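Side-chain contacts in pseudoaglycone deacetylase Dbv21 (Actinoplanes teichomyceticus, PDB 3DFI), which probably removes the acetyl group from the pseudoaglycone of the antibiotic A40926, acting as a zinc-dependent amide hydrolase of the PIG-L family: residues Ala31-Gly36 with Phe210-Ala215; Pro50-Ser53 with Phe59-Arg62; Glu214-Lys219 with Gly255-Thr260. All coordinates share one frame; numbering follows the deposited sequence.

In the fold
Interactions 1 and 3 are neighbours, their centres about 8 Å apart, and both draw on helix 213-223. Interaction 1 sets the start of that helix against the last turn of helix 19-33; interaction 3 sets its next turns against the beginning of strand 258-266 and the residue before it, beside edge strand 201-210. The main chains of Val211 and Tyr257 join the two. Interaction 2 is local, linking the loop after strand 37-42 to helix 54-63; its centre lies about 37 Å from that of interaction 1 and about 34 Å from that of interaction 3. Along the chain it precedes interaction 3. Interactions 1 and 3 thus fasten C-terminal elements to the helix that begins at the zinc ligand Asp19.

Interaction 1: residues Ala31-Gly36 with Phe210-Ala215; sequences AEQDGG and FVDEEA
Gln33 alone carries the 31-36 side of this contact, reaching from the last turn of helix 19-33 to Asp212, Glu214 and Ala215 at the start of helix 213-223. A helix C-terminus closed by a Schellman motif thus faces a capped N-terminus. Ala31 enters through its backbone: its carbonyl O takes the N-H of Gly36 at 2.9 Å. Glu32 O receives Gly35 N at 3.1 Å, while the carboxylate of Glu32 forms a salt bridge with Arg218, one turn farther along the facing helix.

Gln33 follows, with its CA-CB bond directed at the partner segment. Its CG stands opposite the carbonyl carbon (chi1 -70°) and the chain then runs extended, which carries the amide to the first turn of helix 213-223. Gln33 CD comes to 3.4 Å from Glu214 CG, and the amide is stacked on the Glu214 carboxylate with the planes 29° apart. Against the Asp212 carboxylate the same amide is nearly coplanar. Both of its end atoms also pack against the methyl group of Ala215, the buried residue among those that touch.

Asp34 leaves the contact and forms a salt bridge with Arg7. Gly35 then takes a positive phi, a conformation suited to glycine, and Gly36 leads into strand 37-42.

On the facing side, the CG of Asp212 sits between its backbone N and carbonyl carbon, which turns the carboxylate back over the first turn of the helix. Its OD2 is also weakly bonded by Gln30. As N-cap, Asp212 OD2 accepts Ala215 N at 3.0 Å, with an N-H...O angle of 155°.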
loop_
_atom_site.group_PDB
_atom_site.type_symbol
_atom_site.label_atom_id
_atom_site.label_comp_id
_atom_site.label_asym_id
_atom_site.label_seq_id
_atom_site.Cartn_x
_atom_site.Cartn_y
_atom_site.Cartn_z
ATOM N N ALA A 31 -0.729 -13.569 -7.591
ATOM C CA ALA A 31 -0.535 -14.543 -6.504
ATOM C C ALA A 31 -1.812 -15.344 -6.284
ATOM O O ALA A 31 -1.758 -16.552 -6.137
ATOM C CB ALA A 31 -0.091 -13.858 -5.212
ATOM N N GLU A 32 -2.959 -14.659 -6.300
ATOM C CA GLU A 32 -4.252 -15.320 -6.135
ATOM C C GLU A 32 -4.591 -16.253 -7.317
ATOM O O GLU A 32 -5.075 -17.380 -7.118
ATOM C CB GLU A 32 -5.356 -14.286 -5.881
ATOM C CG GLU A 32 -6.678 -14.883 -5.411
ATOM C CD GLU A 32 -7.709 -15.041 -6.537
ATOM O OE1 GLU A 32 -8.904 -15.256 -6.218
ATOM O OE2 GLU A 32 -7.342 -14.942 -7.732
ATOM N N GLN A 33 -4.315 -15.785 -8.534
ATOM C CA GLN A 33 -4.485 -16.599 -9.746
ATOM C C GLN A 33 -3.596 -17.839 -9.705
ATOM O O GLN A 33 -3.968 -18.885 -10.243
ATOM C CB GLN A 33 -4.164 -15.794 -11.005
ATOM C CG GLN A 33 -5.168 -14.707 -11.356
ATOM C CD GLN A 33 -4.569 -13.619 -12.237
ATOM O OE1 GLN A 33 -3.625 -13.856 -13.001
ATOM N NE2 GLN A 33 -5.115 -12.416 -12.131
ATOM N N ASP A 34 -2.427 -17.710 -9.070
ATOM C CA ASP A 34 -1.462 -18.811 -8.945
ATOM C C ASP A 34 -1.803 -19.782 -7.807
ATOM O O ASP A 34 -1.144 -20.800 -7.649
ATOM C CB ASP A 34 -0.022 -18.283 -8.770
ATOM C CG ASP A 34 0.559 -17.673 -10.050
ATOM O OD1 ASP A 34 0.037 -17.938 -11.151
ATOM O OD2 ASP A 34 1.549 -16.919 -9.952
ATOM N N GLY A 35 -2.814 -19.445 -7.007
ATOM C CA GLY A 35 -3.315 -20.332 -5.957
ATOM C C GLY A 35 -2.943 -19.929 -4.542
ATOM O O GLY A 35 -3.229 -20.663 -3.583
ATOM N N GLY A 36 -2.297 -18.774 -4.411
ATOM C CA GLY A 36 -1.902 -18.253 -3.114
ATOM C C GLY A 36 -3.024 -17.516 -2.390
ATOM O O GLY A 36 -4.118 -17.315 -2.927
ATOM N N PHE A 210 6.848 -9.835 -12.830
ATOM C CA PHE A 210 6.063 -9.847 -14.055
ATOM C C PHE A 210 4.746 -10.558 -13.850
ATOM O O PHE A 210 4.671 -11.539 -13.098
ATOM C CB PHE A 210 6.853 -10.518 -15.177
ATOM C CG PHE A 210 7.993 -9.692 -15.672
ATOM C CD1 PHE A 210 9.270 -9.854 -15.141
ATOM C CD2 PHE A 210 7.792 -8.736 -16.664
ATOM C CE1 PHE A 210 10.335 -9.079 -15.601
ATOM C CE2 PHE A 210 8.847 -7.955 -17.124
ATOM C CZ PHE A 210 10.122 -8.131 -16.584
ATOM N N VAL A 211 3.711 -10.048 -14.512
ATOM C CA VAL A 211 2.364 -10.595 -14.396
ATOM C C VAL A 211 1.772 -10.808 -15.794
ATOM O O VAL A 211 2.268 -10.251 -16.780
ATOM C CB VAL A 211 1.423 -9.688 -13.523
ATOM C CG1 VAL A 211 2.045 -9.394 -12.135
ATOM C CG2 VAL A 211 1.058 -8.391 -14.248
ATOM N N ASP A 212 0.728 -11.627 -15.879
ATOM C CA ASP A 212 0.063 -11.880 -17.150
ATOM C C ASP A 212 -1.001 -10.799 -17.420
ATOM O O ASP A 212 -1.253 -9.945 -16.556
ATOM C CB ASP A 212 -0.501 -13.311 -17.203
ATOM C CG ASP A 212 -1.626 -13.569 -16.193
ATOM O OD1 ASP A 212 -1.953 -14.756 -15.983
ATOM O OD2 ASP A 212 -2.195 -12.626 -15.614
ATOM N N GLU A 213 -1.612 -10.807 -18.603
ATOM C CA GLU A 213 -2.541 -9.723 -18.935
ATOM C C GLU A 213 -3.765 -9.639 -18.029
ATOM O O GLU A 213 -4.237 -8.547 -17.743
ATOM C CB GLU A 213 -2.927 -9.685 -20.425
ATOM C CG GLU A 213 -2.899 -11.006 -21.160
ATOM C CD GLU A 213 -2.600 -10.834 -22.642
ATOM O OE1 GLU A 213 -1.732 -11.573 -23.173
ATOM O OE2 GLU A 213 -3.221 -9.953 -23.281
ATOM N N GLU A 214 -4.265 -10.768 -17.541
ATOM C CA GLU A 214 -5.434 -10.708 -16.675
ATOM C C GLU A 214 -5.121 -10.094 -15.302
ATOM O O GLU A 214 -5.970 -9.389 -14.741
ATOM C CB GLU A 214 -6.151 -12.062 -16.569
ATOM C CG GLU A 214 -6.000 -12.796 -15.247
ATOM C CD GLU A 214 -7.224 -13.632 -14.890
ATOM O OE1 GLU A 214 -7.150 -14.880 -14.988
ATOM O OE2 GLU A 214 -8.259 -13.042 -14.516
ATOM N N ALA A 215 -3.911 -10.329 -14.778
ATOM C CA ALA A 215 -3.520 -9.738 -13.500
ATOM C C ALA A 215 -3.468 -8.209 -13.604
ATOM O O ALA A 215 -3.917 -7.511 -12.695
ATOM C CB ALA A 215 -2.191 -10.301 -13.011
#

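Interaction 2: residues Pro50-Ser53 with Phe59-Arg62; sequences PPYS and FHAR
Tyr52 and His60 meet as a T-shaped aromatic pair, the edge of the imidazole directed at the face of the phenol ring. The ring centroids are 4.4 Å apart and the planes 82° from each other. His60 CE1 stands over the middle of the Tyr52 ring, 3.5 Å from Tyr52 CD2, and ND1 leans toward the same side of the ring. Pro50 lies against the opposite face, its CA displaced toward the rim, so the phenol is packed from both sides. Its hydroxyl is held as well, bonded to Ala48 O and Ala71 N.

The pair straddles the start of helix 54-63: Tyr52 precedes the N-cap Ser53, whose OG takes the N-H of Ala56, and His60 lies two turns into the helix. In buried His60 a chi1 of -63° keeps CG beside the backbone N and swings the imidazole toward Tyr52, while NE2 is bonded to Tyr100 OH. About 12 Å separates its side chain from that of the zinc ligand His16.

The outer side is looser. Pro51, behind a cis peptide bond, and Ser53 are exposed, as are Ala61 and Arg62.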
loop_
_atom_site.group_PDB
_atom_site.type_symbol
_atom_site.label_atom_id
_atom_site.label_comp_id
_atom_site.label_asym_id
_atom_site.label_seq_id
_atom_site.Cartn_x
_atom_site.Cartn_y
_atom_site.Cartn_z
ATOM N N PRO A 50 -18.748 12.485 10.865
ATOM C CA PRO A 50 -18.978 13.928 10.875
ATOM C C PRO A 50 -19.505 14.344 12.253
ATOM O O PRO A 50 -20.144 13.522 12.916
ATOM C CB PRO A 50 -20.085 14.124 9.821
ATOM C CG PRO A 50 -20.104 12.884 9.025
ATOM C CD PRO A 50 -19.703 11.799 9.981
ATOM N N PRO A 51 -19.289 15.614 12.661
ATOM C CA PRO A 51 -18.732 16.719 11.869
ATOM C C PRO A 51 -17.210 16.779 11.877
ATOM O O PRO A 51 -16.577 16.290 12.815
ATOM C CB PRO A 51 -19.324 17.967 12.537
ATOM C CG PRO A 51 -19.771 17.534 13.921
ATOM C CD PRO A 51 -19.609 16.038 14.035
ATOM N N TYR A 52 -16.639 17.379 10.832
ATOM C CA TYR A 52 -15.185 17.440 10.664
ATOM C C TYR A 52 -14.622 18.848 10.823
ATOM O O TYR A 52 -15.368 19.823 10.869
ATOM C CB TYR A 52 -14.786 16.907 9.284
ATOM C CG TYR A 52 -15.184 15.477 9.029
ATOM C CD1 TYR A 52 -14.511 14.426 9.656
ATOM C CD2 TYR A 52 -16.228 15.171 8.150
ATOM C CE1 TYR A 52 -14.871 13.109 9.432
ATOM C CE2 TYR A 52 -16.593 13.847 7.909
ATOM C CZ TYR A 52 -15.903 12.826 8.555
ATOM O OH TYR A 52 -16.255 11.526 8.343
ATOM N N SER A 53 -13.295 18.937 10.894
ATOM C CA SER A 53 -12.590 20.217 10.871
ATOM C C SER A 53 -12.579 20.788 9.448
ATOM O O SER A 53 -12.604 20.022 8.480
ATOM C CB SER A 53 -11.151 20.045 11.372
ATOM O OG SER A 53 -10.347 19.379 10.414
ATOM N N PHE A 59 -10.148 18.500 2.279
ATOM C CA PHE A 59 -9.718 17.241 1.672
ATOM C C PHE A 59 -10.905 16.426 1.180
ATOM O O PHE A 59 -10.823 15.773 0.138
ATOM C CB PHE A 59 -8.913 16.406 2.668
ATOM C CG PHE A 59 -7.425 16.548 2.520
ATOM C CD1 PHE A 59 -6.712 15.675 1.704
ATOM C CD2 PHE A 59 -6.735 17.548 3.203
ATOM C CE1 PHE A 59 -5.330 15.790 1.563
ATOM C CE2 PHE A 59 -5.349 17.679 3.072
ATOM C CZ PHE A 59 -4.645 16.797 2.247
ATOM N N HIS A 60 -11.995 16.466 1.945
ATOM C CA HIS A 60 -13.209 15.742 1.602
ATOM C C HIS A 60 -13.865 16.349 0.358
ATOM O O HIS A 60 -14.183 15.627 -0.578
ATOM C CB HIS A 60 -14.184 15.692 2.781
ATOM C CG HIS A 60 -13.657 14.953 3.978
ATOM N ND1 HIS A 60 -14.265 15.013 5.212
ATOM C CD2 HIS A 60 -12.576 14.147 4.131
ATOM C CE1 HIS A 60 -13.593 14.268 6.072
ATOM N NE2 HIS A 60 -12.560 13.735 5.443
ATOM N N ALA A 61 -14.043 17.671 0.352
ATOM C CA ALA A 61 -14.564 18.390 -0.819
ATOM C C ALA A 61 -13.806 18.059 -2.107
ATOM O O ALA A 61 -14.429 17.907 -3.157
ATOM C CB ALA A 61 -14.590 19.905 -0.577
ATOM N N ARG A 62 -12.480 17.949 -2.016
ATOM C CA ARG A 62 -11.624 17.530 -3.134
ATOM C C ARG A 62 -11.855 16.087 -3.601
ATOM O O ARG A 62 -11.581 15.747 -4.766
ATOM C CB ARG A 62 -10.136 17.711 -2.787
ATOM C CG ARG A 62 -9.345 18.454 -3.883
ATOM C CD ARG A 62 -7.829 18.521 -3.640
ATOM N NE ARG A 62 -7.434 18.298 -2.241
ATOM C CZ ARG A 62 -6.531 19.027 -1.577
ATOM N NH1 ARG A 62 -5.930 20.057 -2.163
ATOM N NH2 ARG A 62 -6.241 18.737 -0.313
#

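Interaction 3: residues Glu214-Lys219 with Gly255-Thr260; sequences EARTRK and GGYNET
Lys219 NZ bonds two side chains of the facing segment: it donates to Glu259 OE2 at 2.6 Å, in a salt bridge, and to Tyr257 OH at 2.8 Å. Leu22 O of helix 19-33 is a third partner. The bond to Glu259 uses the anti lone pair of OE2, directed away from OE1. Relative to the Tyr257 ring the ammonium nitrogen lies at the edge and in plane, where the hydroxyl is, so it does not sit over the aromatic face. Lys219 gets there by full extension: its CG lies trans to the backbone N (chi1 179°) and every later torsion is close to trans.

The second shell fixes the carboxylate, since Glu259 OE2 also accepts Ala26 N and OE1 is bonded to Ser27 OG. Helix 213-223, strand 258-266 and helix 19-33 therefore meet in one polar network.

Outward from this polar centre lies nonpolar packing. Arg216 CB meets Tyr257 CB at 3.9 Å, and Arg216 CG approaches Tyr257 CG at the same distance, the two side chains crossing at about a right angle. The guanidinium turns away from the ring and forms a salt bridge with Asp245.

Lys219, Tyr257 and Glu259 are all buried. The paired opposite charges would be expected to favour a protonated lysine and an ionised glutamate, with backbone and hydroxyl groups sharing the cost of burying them.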
loop_
_atom_site.group_PDB
_atom_site.type_symbol
_atom_site.label_atom_id
_atom_site.label_comp_id
_atom_site.label_asym_id
_atom_site.label_seq_id
_atom_site.Cartn_x
_atom_site.Cartn_y
_atom_site.Cartn_z
ATOM N N GLU A 214 -4.265 -10.768 -17.541
ATOM C CA GLU A 214 -5.434 -10.708 -16.675
ATOM C C GLU A 214 -5.121 -10.094 -15.302
ATOM O O GLU A 214 -5.970 -9.389 -14.741
ATOM C CB GLU A 214 -6.151 -12.062 -16.569
ATOM C CG GLU A 214 -6.000 -12.796 -15.247
ATOM C CD GLU A 214 -7.224 -13.632 -14.890
ATOM O OE1 GLU A 214 -7.150 -14.880 -14.988
ATOM O OE2 GLU A 214 -8.259 -13.042 -14.516
ATOM N N ALA A 215 -3.911 -10.329 -14.778
ATOM C CA ALA A 215 -3.520 -9.738 -13.500
ATOM C C ALA A 215 -3.468 -8.209 -13.604
ATOM O O ALA A 215 -3.917 -7.511 -12.695
ATOM C CB ALA A 215 -2.191 -10.301 -13.011
ATOM N N ARG A 216 -2.950 -7.701 -14.730
ATOM C CA ARG A 216 -2.901 -6.252 -14.979
ATOM C C ARG A 216 -4.307 -5.675 -15.163
ATOM O O ARG A 216 -4.621 -4.607 -14.636
ATOM C CB ARG A 216 -2.023 -5.948 -16.200
ATOM C CG ARG A 216 -2.112 -4.525 -16.743
ATOM C CD ARG A 216 -1.718 -4.523 -18.209
ATOM N NE ARG A 216 -2.100 -3.319 -18.949
ATOM C CZ ARG A 216 -3.340 -2.977 -19.302
ATOM N NH1 ARG A 216 -3.529 -1.860 -19.994
ATOM N NH2 ARG A 216 -4.394 -3.716 -18.957
ATOM N N THR A 217 -5.139 -6.384 -15.922
ATOM C CA THR A 217 -6.546 -6.013 -16.111
ATOM C C THR A 217 -7.270 -5.969 -14.757
ATOM O O THR A 217 -7.985 -4.999 -14.450
ATOM C CB THR A 217 -7.231 -6.944 -17.158
ATOM O OG1 THR A 217 -6.672 -6.675 -18.448
ATOM C CG2 THR A 217 -8.735 -6.716 -17.248
ATOM N N ARG A 218 -7.054 -6.985 -13.927
ATOM C CA ARG A 218 -7.662 -6.994 -12.596
ATOM C C ARG A 218 -7.162 -5.859 -11.695
ATOM O O ARG A 218 -7.952 -5.275 -10.949
ATOM C CB ARG A 218 -7.484 -8.341 -11.913
ATOM C CG ARG A 218 -8.288 -9.455 -12.583
ATOM C CD ARG A 218 -7.916 -10.784 -11.955
ATOM N NE ARG A 218 -8.614 -10.958 -10.687
ATOM C CZ ARG A 218 -8.271 -11.807 -9.737
ATOM N NH1 ARG A 218 -9.004 -11.875 -8.643
ATOM N NH2 ARG A 218 -7.199 -12.575 -9.869
ATOM N N LYS A 219 -5.867 -5.540 -11.771
ATOM C CA LYS A 219 -5.326 -4.388 -11.022
ATOM C C LYS A 219 -6.059 -3.074 -11.401
ATOM O O LYS A 219 -6.498 -2.333 -10.524
ATOM C CB LYS A 219 -3.832 -4.226 -11.287
ATOM C CG LYS A 219 -3.213 -3.038 -10.560
ATOM C CD LYS A 219 -1.769 -2.740 -11.001
ATOM C CE LYS A 219 -1.204 -1.608 -10.150
ATOM N NZ LYS A 219 0.293 -1.492 -10.166
ATOM N N GLY A 255 8.702 -6.844 -22.107
ATOM C CA GLY A 255 8.108 -7.961 -21.361
ATOM C C GLY A 255 6.854 -7.801 -20.521
ATOM O O GLY A 255 6.713 -8.481 -19.501
ATOM N N GLY A 256 5.936 -6.930 -20.934
ATOM C CA GLY A 256 4.639 -6.829 -20.264
ATOM C C GLY A 256 4.636 -6.188 -18.880
ATOM O O GLY A 256 5.675 -5.748 -18.384
ATOM N N TYR A 257 3.452 -6.140 -18.264
ATOM C CA TYR A 257 3.257 -5.431 -16.999
ATOM C C TYR A 257 4.034 -6.035 -15.834
ATOM O O TYR A 257 4.171 -7.261 -15.706
ATOM C CB TYR A 257 1.770 -5.267 -16.637
ATOM C CG TYR A 257 1.591 -4.188 -15.601
ATOM C CD1 TYR A 257 1.749 -2.849 -15.947
ATOM C CD2 TYR A 257 1.318 -4.503 -14.263
ATOM C CE1 TYR A 257 1.625 -1.853 -15.011
ATOM C CE2 TYR A 257 1.199 -3.504 -13.301
ATOM C CZ TYR A 257 1.355 -2.183 -13.691
ATOM O OH TYR A 257 1.266 -1.184 -12.776
ATOM N N ASN A 258 4.536 -5.134 -14.995
ATOM C CA ASN A 258 5.423 -5.466 -13.908
ATOM C C ASN A 258 5.432 -4.387 -12.823
ATOM O O ASN A 258 5.097 -3.212 -13.062
ATOM C CB ASN A 258 6.844 -5.740 -14.442
ATOM C CG ASN A 258 7.454 -4.541 -15.126
ATOM O OD1 ASN A 258 7.360 -4.390 -16.350
ATOM N ND2 ASN A 258 8.064 -3.668 -14.348
ATOM N N GLU A 259 5.816 -4.818 -11.630
ATOM C CA GLU A 259 5.914 -3.994 -10.439
ATOM C C GLU A 259 7.275 -4.310 -9.747
ATOM O O GLU A 259 7.760 -5.454 -9.779
ATOM C CB GLU A 259 4.716 -4.287 -9.522
ATOM C CG GLU A 259 3.328 -4.009 -10.196
ATOM C CD GLU A 259 2.127 -4.539 -9.413
ATOM O OE1 GLU A 259 2.240 -5.601 -8.738
ATOM O OE2 GLU A 259 1.054 -3.889 -9.468
ATOM N N THR A 260 7.891 -3.290 -9.149
ATOM C CA THR A 260 9.224 -3.404 -8.534
ATOM C C THR A 260 9.133 -3.531 -7.020
ATOM O O THR A 260 8.380 -2.795 -6.358
ATOM C CB THR A 260 10.073 -2.158 -8.858
ATOM O OG1 THR A 260 10.190 -2.027 -10.270
ATOM C CG2 THR A 260 11.457 -2.238 -8.252
#